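Local coordinates for NYN domain-containing protein (Vibrio parahaemolyticus, PDB 2QIP) that is of unknown function but carries an NYN domain of the PIN-like clan and may therefore act as a nuclease on RNA, at residues H8-A13 against V109-L114; I105-D110 against Q130-K135; V49-Y54 against V73-M78. All blocks are in the same frame, centred on the assembly; numbering follows the deposited sequence.

Contact 1 (H8-A13 against V109-L114); sequences HKEKIA and VDRVIL. With EDO (1,2-ethanediol), chain C.
Glu10 and Arg111 meet in a salt bridge: Arg111 NE lies 2.8 Å from Glu10 OE2 and approaches the carboxylate on its syn side. The oxygen sits near the guanidinium plane, at its edge; the flat groups are turned 69° against each other, and NE alone makes the direct bond. Glu10 reaches it with an extended chain, CG anti to the backbone N (chi1 -173°). A water joins the same pair, accepting from Arg111 NH2 and giving a weak bond to Glu10 OE2. Next to it, Asp110 OD2 takes the amide of Lys11 on its anti side in a 2.8 Å, nearly straight bond (174°); a second water links this oxygen to Lys9 O. Asp110 OD1 accepts from O1 of a 1,2-ethanediol, probably left from crystallisation. Lys11 O receives two amides, Arg111 N nearly in line with the carbonyl and Asp110 N from above its plane. The parallel ladder then continues through Ala13 N to Arg111 O at 3.0 Å and Ile113 N to Ala13 O at 2.7 Å. Ile12 CD1 touches Ile113 CD1 on the face that holds Arg111, while Ala13 CB meets Val109 CG1 at 3.9 Å on the other side. Farther out, Glu10 OE1 forms a salt bridge with Lys46 NZ and Arg111 NH1 a hydrogen bond with Thr137 OG1, which probably helps hold both partners in place. Strands 10-17 and 111-115 are the central pair of the parallel sheet, flanked by strands 46-55 and 135-140, with Ile105 of helix 95-105 packed on Ala13.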
loop_
_atom_site.group_PDB
_atom_site.type_symbol
_atom_site.label_atom_id
_atom_site.label_comp_id
_atom_site.label_asym_id
_atom_site.label_seq_id
_atom_site.Cartn_x
_atom_site.Cartn_y
_atom_site.Cartn_z
ATOM N N HIS A 8 18.046 -14.248 -22.985
ATOM C CA HIS A 8 16.613 -14.160 -22.744
ATOM C C HIS A 8 16.191 -12.711 -22.994
ATOM O O HIS A 8 16.932 -11.794 -22.652
ATOM C CB HIS A 8 16.278 -14.522 -21.285
ATOM C CG HIS A 8 16.382 -15.982 -20.967
ATOM N ND1 HIS A 8 16.971 -16.446 -19.810
ATOM C CD2 HIS A 8 15.962 -17.080 -21.643
ATOM C CE1 HIS A 8 16.912 -17.768 -19.786
ATOM N NE2 HIS A 8 16.308 -18.178 -20.888
ATOM N N LYS A 9 15.018 -12.504 -23.600
ATOM C CA LYS A 9 14.425 -11.157 -23.706
ATOM C C LYS A 9 14.254 -10.617 -22.285
ATOM O O LYS A 9 14.092 -11.408 -21.357
ATOM C CB LYS A 9 13.040 -11.218 -24.348
ATOM C CG LYS A 9 12.963 -11.817 -25.757
ATOM C CD LYS A 9 11.692 -11.315 -26.402
ATOM C CE LYS A 9 10.856 -12.435 -26.971
ATOM N NZ LYS A 9 9.416 -12.205 -26.685
ATOM N N GLU A 10 14.268 -9.291 -22.124
ATOM C CA GLU A 10 14.009 -8.699 -20.804
ATOM C C GLU A 10 12.643 -9.172 -20.314
ATOM O O GLU A 10 11.644 -9.063 -21.033
ATOM C CB GLU A 10 14.033 -7.169 -20.864
ATOM C CG GLU A 10 13.947 -6.524 -19.491
ATOM C CD GLU A 10 13.827 -5.005 -19.516
ATOM O OE1 GLU A 10 13.151 -4.467 -20.407
ATOM O OE2 GLU A 10 14.402 -4.343 -18.623
ATOM N N LYS A 11 12.607 -9.701 -19.095
ATOM C CA LYS A 11 11.357 -10.145 -18.483
ATOM C C LYS A 11 10.709 -8.960 -17.774
ATOM O O LYS A 11 11.368 -8.278 -16.988
ATOM C CB LYS A 11 11.647 -11.251 -17.465
ATOM C CG LYS A 11 11.920 -12.624 -18.106
ATOM C CD LYS A 11 12.264 -13.673 -17.021
ATOM C CE LYS A 11 12.343 -15.063 -17.626
ATOM N NZ LYS A 11 12.684 -16.101 -16.602
ATOM N N ILE A 12 9.422 -8.728 -18.030
ATOM C CA ILE A 12 8.716 -7.599 -17.434
ATOM C C ILE A 12 7.437 -8.032 -16.728
ATOM O O ILE A 12 6.803 -9.036 -17.077
ATOM C CB ILE A 12 8.381 -6.495 -18.466
ATOM C CG1 ILE A 12 7.353 -6.972 -19.498
ATOM C CG2 ILE A 12 9.668 -5.989 -19.116
ATOM C CD1 ILE A 12 6.875 -5.861 -20.442
ATOM N N ALA A 13 7.086 -7.253 -15.708
ATOM C CA ALA A 13 5.752 -7.309 -15.106
ATOM C C ALA A 13 5.131 -5.946 -15.277
ATOM O O ALA A 13 5.806 -4.949 -15.037
ATOM C CB ALA A 13 5.847 -7.623 -13.629
ATOM N N VAL A 109 11.103 -11.037 -12.412
ATOM C CA VAL A 109 11.237 -10.184 -13.606
ATOM C C VAL A 109 12.495 -9.330 -13.543
ATOM O O VAL A 109 13.056 -9.109 -12.454
ATOM C CB VAL A 109 9.991 -9.282 -13.845
ATOM C CG1 VAL A 109 8.777 -10.152 -14.113
ATOM C CG2 VAL A 109 9.721 -8.353 -12.661
ATOM N N ASP A 110 12.935 -8.868 -14.712
ATOM C CA ASP A 110 14.040 -7.920 -14.770
ATOM C C ASP A 110 13.593 -6.490 -14.531
ATOM O O ASP A 110 14.372 -5.658 -14.093
ATOM C CB ASP A 110 14.736 -7.982 -16.132
ATOM C CG ASP A 110 15.287 -9.366 -16.441
ATOM O OD1 ASP A 110 16.038 -9.892 -15.597
ATOM O OD2 ASP A 110 14.931 -9.952 -17.484
ATOM N N ARG A 111 12.341 -6.203 -14.851
ATOM C CA ARG A 111 11.838 -4.840 -14.773
ATOM C C ARG A 111 10.351 -4.882 -14.446
ATOM O O ARG A 111 9.593 -5.684 -15.013
ATOM C CB ARG A 111 12.041 -4.139 -16.124
ATOM C CG ARG A 111 11.561 -2.673 -16.142
ATOM C CD ARG A 111 11.736 -2.049 -17.497
ATOM N NE ARG A 111 13.149 -1.966 -17.834
ATOM C CZ ARG A 111 13.956 -0.936 -17.561
ATOM N NH1 ARG A 111 13.511 0.161 -16.950
ATOM N NH2 ARG A 111 15.252 -1.016 -17.903
ATOM N N VAL A 112 9.968 -4.034 -13.492
ATOM C CA VAL A 112 8.554 -3.799 -13.159
ATOM C C VAL A 112 8.142 -2.505 -13.851
ATOM O O VAL A 112 8.833 -1.463 -13.716
ATOM C CB VAL A 112 8.356 -3.681 -11.619
ATOM C CG1 VAL A 112 6.904 -3.314 -11.284
ATOM C CG2 VAL A 112 8.759 -4.982 -10.925
ATOM N N ILE A 113 7.027 -2.565 -14.587
ATOM C CA ILE A 113 6.470 -1.362 -15.212
ATOM C C ILE A 113 5.200 -0.979 -14.461
ATOM O O ILE A 113 4.240 -1.750 -14.438
ATOM C CB ILE A 113 6.184 -1.592 -16.705
ATOM C CG1 ILE A 113 7.476 -2.010 -17.447
ATOM C CG2 ILE A 113 5.519 -0.359 -17.327
ATOM C CD1 ILE A 113 7.281 -2.334 -18.922
ATOM N N LEU A 114 5.240 0.179 -13.802
ATOM C CA LEU A 114 4.136 0.683 -12.983
ATOM C C LEU A 114 3.492 1.840 -13.717
ATOM O O LEU A 114 4.168 2.811 -14.047
ATOM C CB LEU A 114 4.658 1.164 -11.625
ATOM C CG LEU A 114 3.631 1.816 -10.707
ATOM C CD1 LEU A 114 2.527 0.858 -10.279
ATOM C CD2 LEU A 114 4.375 2.383 -9.501
HETATM C C1 EDO C . 14.578 -12.250 -13.582
HETATM O O1 EDO C . 15.328 -11.133 -13.098
HETATM C C2 EDO C . 15.523 -13.435 -13.759
HETATM O O2 EDO C . 14.697 -14.584 -13.933
HETATM O O HOH W 1 15.697 -12.031 -18.951
HETATM O O HOH W 2 16.009 -2.601 -20.581
#

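Contact 2 (I105-D110 against Q130-K135). With EDO (1,2-ethanediol), chain C; EDO (1,2-ethanediol), chain D.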
loop_
_atom_site.group_PDB
_atom_site.type_symbol
_atom_site.label_atom_id
_atom_site.label_comp_id
_atom_site.label_asym_id
_atom_site.label_seq_id
_atom_site.Cartn_x
_atom_site.Cartn_y
_atom_site.Cartn_z
ATOM N N ILE A 105 6.090 -10.061 -7.474
ATOM C CA ILE A 105 6.530 -10.396 -8.824
ATOM C C ILE A 105 7.974 -9.967 -9.089
ATOM O O ILE A 105 8.610 -10.504 -9.985
ATOM C CB ILE A 105 5.539 -9.830 -9.896
ATOM C CG1 ILE A 105 5.687 -10.573 -11.236
ATOM C CG2 ILE A 105 5.731 -8.313 -10.092
ATOM C CD1 ILE A 105 5.235 -11.999 -11.217
ATOM N N ALA A 106 8.479 -9.005 -8.317
ATOM C CA ALA A 106 9.843 -8.494 -8.543
ATOM C C ALA A 106 10.930 -9.581 -8.731
ATOM O O ALA A 106 11.755 -9.475 -9.630
ATOM C CB ALA A 106 10.248 -7.518 -7.441
ATOM N N PRO A 107 10.974 -10.610 -7.861
ATOM C CA PRO A 107 12.046 -11.610 -8.073
ATOM C C PRO A 107 11.972 -12.357 -9.403
ATOM O O PRO A 107 12.979 -12.919 -9.835
ATOM C CB PRO A 107 11.879 -12.583 -6.892
ATOM C CG PRO A 107 10.477 -12.348 -6.366
ATOM C CD PRO A 107 10.195 -10.897 -6.636
ATOM N N ASP A 108 10.804 -12.346 -10.040
ATOM C CA ASP A 108 10.591 -13.123 -11.255
ATOM C C ASP A 108 10.817 -12.335 -12.534
ATOM O O ASP A 108 10.733 -12.899 -13.619
ATOM C CB ASP A 108 9.176 -13.700 -11.286
ATOM C CG ASP A 108 8.923 -14.641 -10.143
ATOM O OD1 ASP A 108 9.763 -15.533 -9.939
ATOM O OD2 ASP A 108 7.905 -14.473 -9.435
ATOM N N VAL A 109 11.103 -11.037 -12.412
ATOM C CA VAL A 109 11.237 -10.184 -13.606
ATOM C C VAL A 109 12.495 -9.330 -13.543
ATOM O O VAL A 109 13.056 -9.109 -12.454
ATOM C CB VAL A 109 9.991 -9.282 -13.845
ATOM C CG1 VAL A 109 8.777 -10.152 -14.113
ATOM C CG2 VAL A 109 9.721 -8.353 -12.661
ATOM N N ASP A 110 12.935 -8.868 -14.712
ATOM C CA ASP A 110 14.040 -7.920 -14.770
ATOM C C ASP A 110 13.593 -6.490 -14.531
ATOM O O ASP A 110 14.372 -5.658 -14.093
ATOM C CB ASP A 110 14.736 -7.982 -16.132
ATOM C CG ASP A 110 15.287 -9.366 -16.441
ATOM O OD1 ASP A 110 16.038 -9.892 -15.597
ATOM O OD2 ASP A 110 14.931 -9.952 -17.484
ATOM N N GLN A 130 16.036 -1.835 -3.847
ATOM C CA GLN A 130 16.912 -2.236 -2.711
ATOM C C GLN A 130 16.954 -3.745 -2.533
ATOM O O GLN A 130 18.026 -4.371 -2.427
ATOM C CB GLN A 130 16.426 -1.603 -1.418
ATOM C CG GLN A 130 16.594 -0.103 -1.340
ATOM C CD GLN A 130 15.907 0.471 -0.111
ATOM O OE1 GLN A 130 14.890 -0.062 0.373
ATOM N NE2 GLN A 130 16.454 1.570 0.401
ATOM N N ARG A 131 15.771 -4.351 -2.467
ATOM C CA ARG A 131 15.717 -5.771 -2.104
ATOM C C ARG A 131 15.983 -6.695 -3.277
ATOM O O ARG A 131 16.644 -7.738 -3.104
ATOM C CB ARG A 131 14.379 -6.110 -1.447
ATOM C CG ARG A 131 14.233 -5.371 -0.129
ATOM C CD ARG A 131 13.027 -5.775 0.674
ATOM N NE ARG A 131 13.065 -7.165 1.152
ATOM C CZ ARG A 131 13.778 -7.611 2.189
ATOM N NH1 ARG A 131 14.617 -6.812 2.852
ATOM N NH2 ARG A 131 13.700 -8.894 2.523
ATOM N N TYR A 132 15.484 -6.328 -4.470
ATOM C CA TYR A 132 15.578 -7.225 -5.630
ATOM C C TYR A 132 16.503 -6.711 -6.728
ATOM O O TYR A 132 16.751 -7.406 -7.715
ATOM C CB TYR A 132 14.178 -7.524 -6.200
ATOM C CG TYR A 132 13.299 -8.143 -5.151
ATOM C CD1 TYR A 132 13.387 -9.507 -4.864
ATOM C CD2 TYR A 132 12.450 -7.353 -4.379
ATOM C CE1 TYR A 132 12.615 -10.069 -3.845
ATOM C CE2 TYR A 132 11.685 -7.903 -3.359
ATOM C CZ TYR A 132 11.762 -9.254 -3.105
ATOM O OH TYR A 132 10.996 -9.802 -2.095
ATOM N N ASN A 133 16.987 -5.481 -6.560
ATOM C CA ASN A 133 17.828 -4.823 -7.560
ATOM C C ASN A 133 17.310 -4.991 -8.986
ATOM O O ASN A 133 18.092 -5.224 -9.922
ATOM C CB ASN A 133 19.292 -5.253 -7.446
ATOM C CG ASN A 133 20.227 -4.316 -8.177
ATOM O OD1 ASN A 133 19.942 -3.115 -8.362
ATOM N ND2 ASN A 133 21.368 -4.852 -8.594
ATOM N N LYS A 134 15.988 -4.857 -9.145
ATOM C CA LYS A 134 15.389 -4.862 -10.476
ATOM C C LYS A 134 15.134 -3.426 -10.935
ATOM O O LYS A 134 15.183 -2.492 -10.126
ATOM C CB LYS A 134 14.105 -5.715 -10.488
ATOM C CG LYS A 134 14.292 -7.151 -9.957
ATOM C CD LYS A 134 15.459 -7.923 -10.565
ATOM C CE LYS A 134 15.613 -9.333 -9.954
ATOM N NZ LYS A 134 14.528 -10.267 -10.366
ATOM N N LYS A 135 14.908 -3.271 -12.244
ATOM C CA LYS A 135 14.610 -1.950 -12.805
ATOM C C LYS A 135 13.136 -1.650 -12.647
ATOM O O LYS A 135 12.303 -2.575 -12.622
ATOM C CB LYS A 135 14.954 -1.905 -14.298
ATOM C CG LYS A 135 16.417 -2.185 -14.612
ATOM C CD LYS A 135 17.292 -1.013 -14.286
ATOM C CE LYS A 135 18.745 -1.290 -14.703
ATOM N NZ LYS A 135 19.603 -0.148 -14.306
HETATM C C1 EDO C . 14.578 -12.250 -13.582
HETATM O O1 EDO C . 15.328 -11.133 -13.098
HETATM C C2 EDO C . 15.523 -13.435 -13.759
HETATM O O2 EDO C . 14.697 -14.584 -13.933
HETATM C C1 EDO D . 13.961 -3.787 3.239
HETATM O O1 EDO D . 13.487 -3.068 4.378
HETATM C C2 EDO D . 15.405 -3.470 2.899
HETATM O O2 EDO D . 15.423 -2.649 1.726
#
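Lys134 sends its ammonium into the turn 106-109, in the connection from helix 95-105 to strand 111-115. Lys134 NZ is 2.8 Å from Val109 O and 3.0 Å from Ala106 O, with a weak bond to Pro107 O at 3.1 Å. Neither of the two stronger bonds lies flat in its carbonyl plane: NZ is tilted 33° from that of Val109 and 16° from that of Ala106. The chain folds to get there, Lys134 CD being turned back by chi2 (-50°) to lie 3.3 Å from Val109 O. O1 of the same 1,2-ethanediol is a fourth acceptor, 3.0 Å from Lys134 NZ, and bridges it to Asp110. Three hydrogens thus serve four oxygens, and the Pro107 bond is at best a shared one.

Among backbone bonds, Lys135 N donates to Asp110 O at 3.1 Å as strand 135-140 begins, and Val109 N bonds to Ala106 O within the turn, which gives that oxygen two donors.

The apolar part is a pair of CH-pi contacts with Tyr132, the residue before Asn133, whose positive phi turns the chain out of helix 122-132. Pro107 CD stands over one face of the ring, displaced toward the rim and 3.8 Å from Tyr132 CE1. Ala106 CB lies off-centre, nearest to Tyr132 CD2, at a similar separation.

Three carbonyl oxygens, one of them weakly bound, and a diol hydroxyl receive the lysine charge; Asp110 OD1 is 5.5 Å from Lys134 NZ, linked to it through the diol, and may add a longer-range attraction. The carbonyl dipoles probably stabilise the protonated amine, which ties the turn to the link between helix 122-132 and strand 135-140, the next strand of the sheet.

Contact 3 (V49-Y54 against V73-M78)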
loop_
_atom_site.group_PDB
_atom_site.type_symbol
_atom_site.label_atom_id
_atom_site.label_comp_id
_atom_site.label_asym_id
_atom_site.label_seq_id
_atom_site.Cartn_x
_atom_site.Cartn_y
_atom_site.Cartn_z
ATOM N N VAL A 49 5.946 -11.551 -18.215
ATOM C CA VAL A 49 5.745 -12.568 -17.184
ATOM C C VAL A 49 4.390 -12.398 -16.515
ATOM O O VAL A 49 3.746 -13.366 -16.135
ATOM C CB VAL A 49 6.899 -12.521 -16.166
ATOM C CG1 VAL A 49 6.633 -13.442 -14.972
ATOM C CG2 VAL A 49 8.231 -12.865 -16.856
ATOM N N SER A 50 3.971 -11.149 -16.358
ATOM C CA SER A 50 2.731 -10.832 -15.673
ATOM C C SER A 50 2.254 -9.484 -16.159
ATOM O O SER A 50 3.073 -8.582 -16.390
ATOM C CB SER A 50 2.977 -10.775 -14.154
ATOM O OG SER A 50 1.802 -10.437 -13.438
ATOM N N ALA A 51 0.941 -9.339 -16.315
ATOM C CA ALA A 51 0.364 -8.053 -16.684
ATOM C C ALA A 51 -1.004 -7.953 -16.049
ATOM O O ALA A 51 -1.926 -8.712 -16.391
ATOM C CB ALA A 51 0.286 -7.884 -18.196
ATOM N N LYS A 52 -1.130 -7.019 -15.113
ATOM C CA LYS A 52 -2.357 -6.875 -14.347
ATOM C C LYS A 52 -2.847 -5.441 -14.373
ATOM O O LYS A 52 -2.054 -4.502 -14.272
ATOM C CB LYS A 52 -2.132 -7.361 -12.904
ATOM C CG LYS A 52 -2.077 -8.864 -12.819
ATOM C CD LYS A 52 -1.835 -9.391 -11.420
ATOM C CE LYS A 52 -1.839 -10.928 -11.490
ATOM N NZ LYS A 52 -1.495 -11.591 -10.190
ATOM N N ALA A 53 -4.161 -5.290 -14.534
ATOM C CA ALA A 53 -4.827 -3.994 -14.554
ATOM C C ALA A 53 -5.749 -3.951 -13.352
ATOM O O ALA A 53 -6.669 -4.768 -13.240
ATOM C CB ALA A 53 -5.623 -3.805 -15.863
ATOM N N TYR A 54 -5.487 -3.015 -12.440
ATOM C CA TYR A 54 -6.185 -2.952 -11.154
ATOM C C TYR A 54 -7.326 -1.956 -11.276
ATOM O O TYR A 54 -7.111 -0.734 -11.368
ATOM C CB TYR A 54 -5.181 -2.528 -10.067
ATOM C CG TYR A 54 -4.122 -3.591 -9.886
ATOM C CD1 TYR A 54 -4.258 -4.552 -8.897
ATOM C CD2 TYR A 54 -3.002 -3.655 -10.724
ATOM C CE1 TYR A 54 -3.318 -5.561 -8.726
ATOM C CE2 TYR A 54 -2.047 -4.676 -10.567
ATOM C CZ TYR A 54 -2.206 -5.614 -9.549
ATOM O OH TYR A 54 -1.277 -6.644 -9.384
ATOM N N VAL A 73 -6.648 -7.188 -24.622
ATOM C CA VAL A 73 -5.325 -6.597 -24.844
ATOM C C VAL A 73 -4.240 -7.511 -24.286
ATOM O O VAL A 73 -3.130 -7.598 -24.840
ATOM C CB VAL A 73 -5.242 -5.200 -24.193
ATOM C CG1 VAL A 73 -3.805 -4.661 -24.252
ATOM C CG2 VAL A 73 -6.192 -4.231 -24.913
ATOM N N GLY A 74 -4.557 -8.182 -23.182
ATOM C CA GLY A 74 -3.623 -9.113 -22.563
ATOM C C GLY A 74 -3.536 -9.032 -21.049
ATOM O O GLY A 74 -2.807 -9.806 -20.437
ATOM N N PHE A 75 -4.271 -8.095 -20.441
ATOM C CA PHE A 75 -4.217 -7.957 -18.981
ATOM C C PHE A 75 -5.061 -8.994 -18.243
ATOM O O PHE A 75 -6.166 -9.331 -18.690
ATOM C CB PHE A 75 -4.713 -6.578 -18.554
ATOM C CG PHE A 75 -3.848 -5.462 -19.025
ATOM C CD1 PHE A 75 -2.683 -5.133 -18.331
ATOM C CD2 PHE A 75 -4.191 -4.721 -20.155
ATOM C CE1 PHE A 75 -1.873 -4.094 -18.758
ATOM C CE2 PHE A 75 -3.375 -3.662 -20.588
ATOM C CZ PHE A 75 -2.209 -3.366 -19.884
ATOM N N GLU A 76 -4.585 -9.451 -17.084
ATOM C CA GLU A 76 -5.498 -10.014 -16.084
ATOM C C GLU A 76 -6.111 -8.806 -15.367
ATOM O O GLU A 76 -5.381 -7.953 -14.856
ATOM C CB GLU A 76 -4.787 -10.927 -15.080
ATOM C CG GLU A 76 -5.776 -11.412 -14.009
ATOM C CD GLU A 76 -5.257 -12.451 -13.020
ATOM O OE1 GLU A 76 -4.100 -12.908 -13.139
ATOM O OE2 GLU A 76 -6.047 -12.822 -12.106
ATOM N N VAL A 77 -7.439 -8.696 -15.380
ATOM C CA VAL A 77 -8.108 -7.585 -14.742
ATOM C C VAL A 77 -8.377 -7.957 -13.293
ATOM O O VAL A 77 -9.034 -8.969 -13.010
ATOM C CB VAL A 77 -9.393 -7.179 -15.490
ATOM C CG1 VAL A 77 -10.201 -6.196 -14.666
ATOM C CG2 VAL A 77 -9.041 -6.578 -16.875
HETATM N N MSE A 78 -7.821 -7.147 -12.388
HETATM C CA MSE A 78 -7.958 -7.362 -10.957
HETATM C C MSE A 78 -9.005 -6.390 -10.449
HETATM O O MSE A 78 -8.757 -5.191 -10.388
HETATM C CB MSE A 78 -6.615 -7.099 -10.251
HETATM C CG MSE A 78 -5.441 -7.871 -10.850
HETATM SE SE MSE A 78 -5.623 -9.779 -10.579
HETATM C CE MSE A 78 -5.364 -9.743 -8.651
#
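Met78, a selenomethionine, is bent at chi2 (-67°), which turns Met78 SE back toward Lys52, whose chain is extended beyond CG; Met78 SE lies 3.9 Å from Lys52 CD. Met78 CG also lies over one face of the Tyr54 ring, 4.1 Å from its centroid and offset toward the rim, a CH-pi contact; Met78 CB touches Tyr54 CD1 at 3.7 Å. Lys52 runs beside Glu76 in the same direction, its CE 3.4 Å from Glu76 OE1, but Lys52 NZ stays 4.1 Å from Glu76 OE1, too far for a salt bridge. On the opposite face Ala53 CB packs on Phe75 CB, and Ala51 CB meets Phe75 CD1 at 4.0 Å. Three parallel-strand bonds join the backbones: Glu76 N to Ala51 O, Ala53 N to Glu76 O and Met78 N to Ala53 O. The pairing closes the beta-alpha-beta unit whose connecting helix, 61-73, covers Ala53 and Val77 with Leu70. Tyr54 OH bonds to Asp101, and Trp39 meets the Phe75 ring edge-to-face. Phe75 and the alanines give purely apolar packing on one face; on the other the Tyr54-Met78 contact and the lysine methylenes do most of the packing, with a long-range Lys52-Glu76 attraction that probably adds little.

Contacts 1 and 3 lie within one parallel sheet, and contact 2 joins the connections at its end. Contacts 1 and 3 join two pairs of neighbouring strands, with centres about 14 Å apart; strands 10-17 and 46-55 are adjacent, and Ile12 O is 2.9 Å from Val49 N, a probable hydrogen bond. Contact 2 lies about 8 Å from contact 1, centre to centre, and shares Val109 and Asp110 with it; Val112 N and Lys135 O, 2.9 Å apart, probably extend the pairing to strand 135-140. Both touch the same 1,2-ethanediol. Val109 CG1 reaches Val49 CB at 3.7 Å, bringing the turn of contact 2 against contact 3, although their centres are about 18 Å apart.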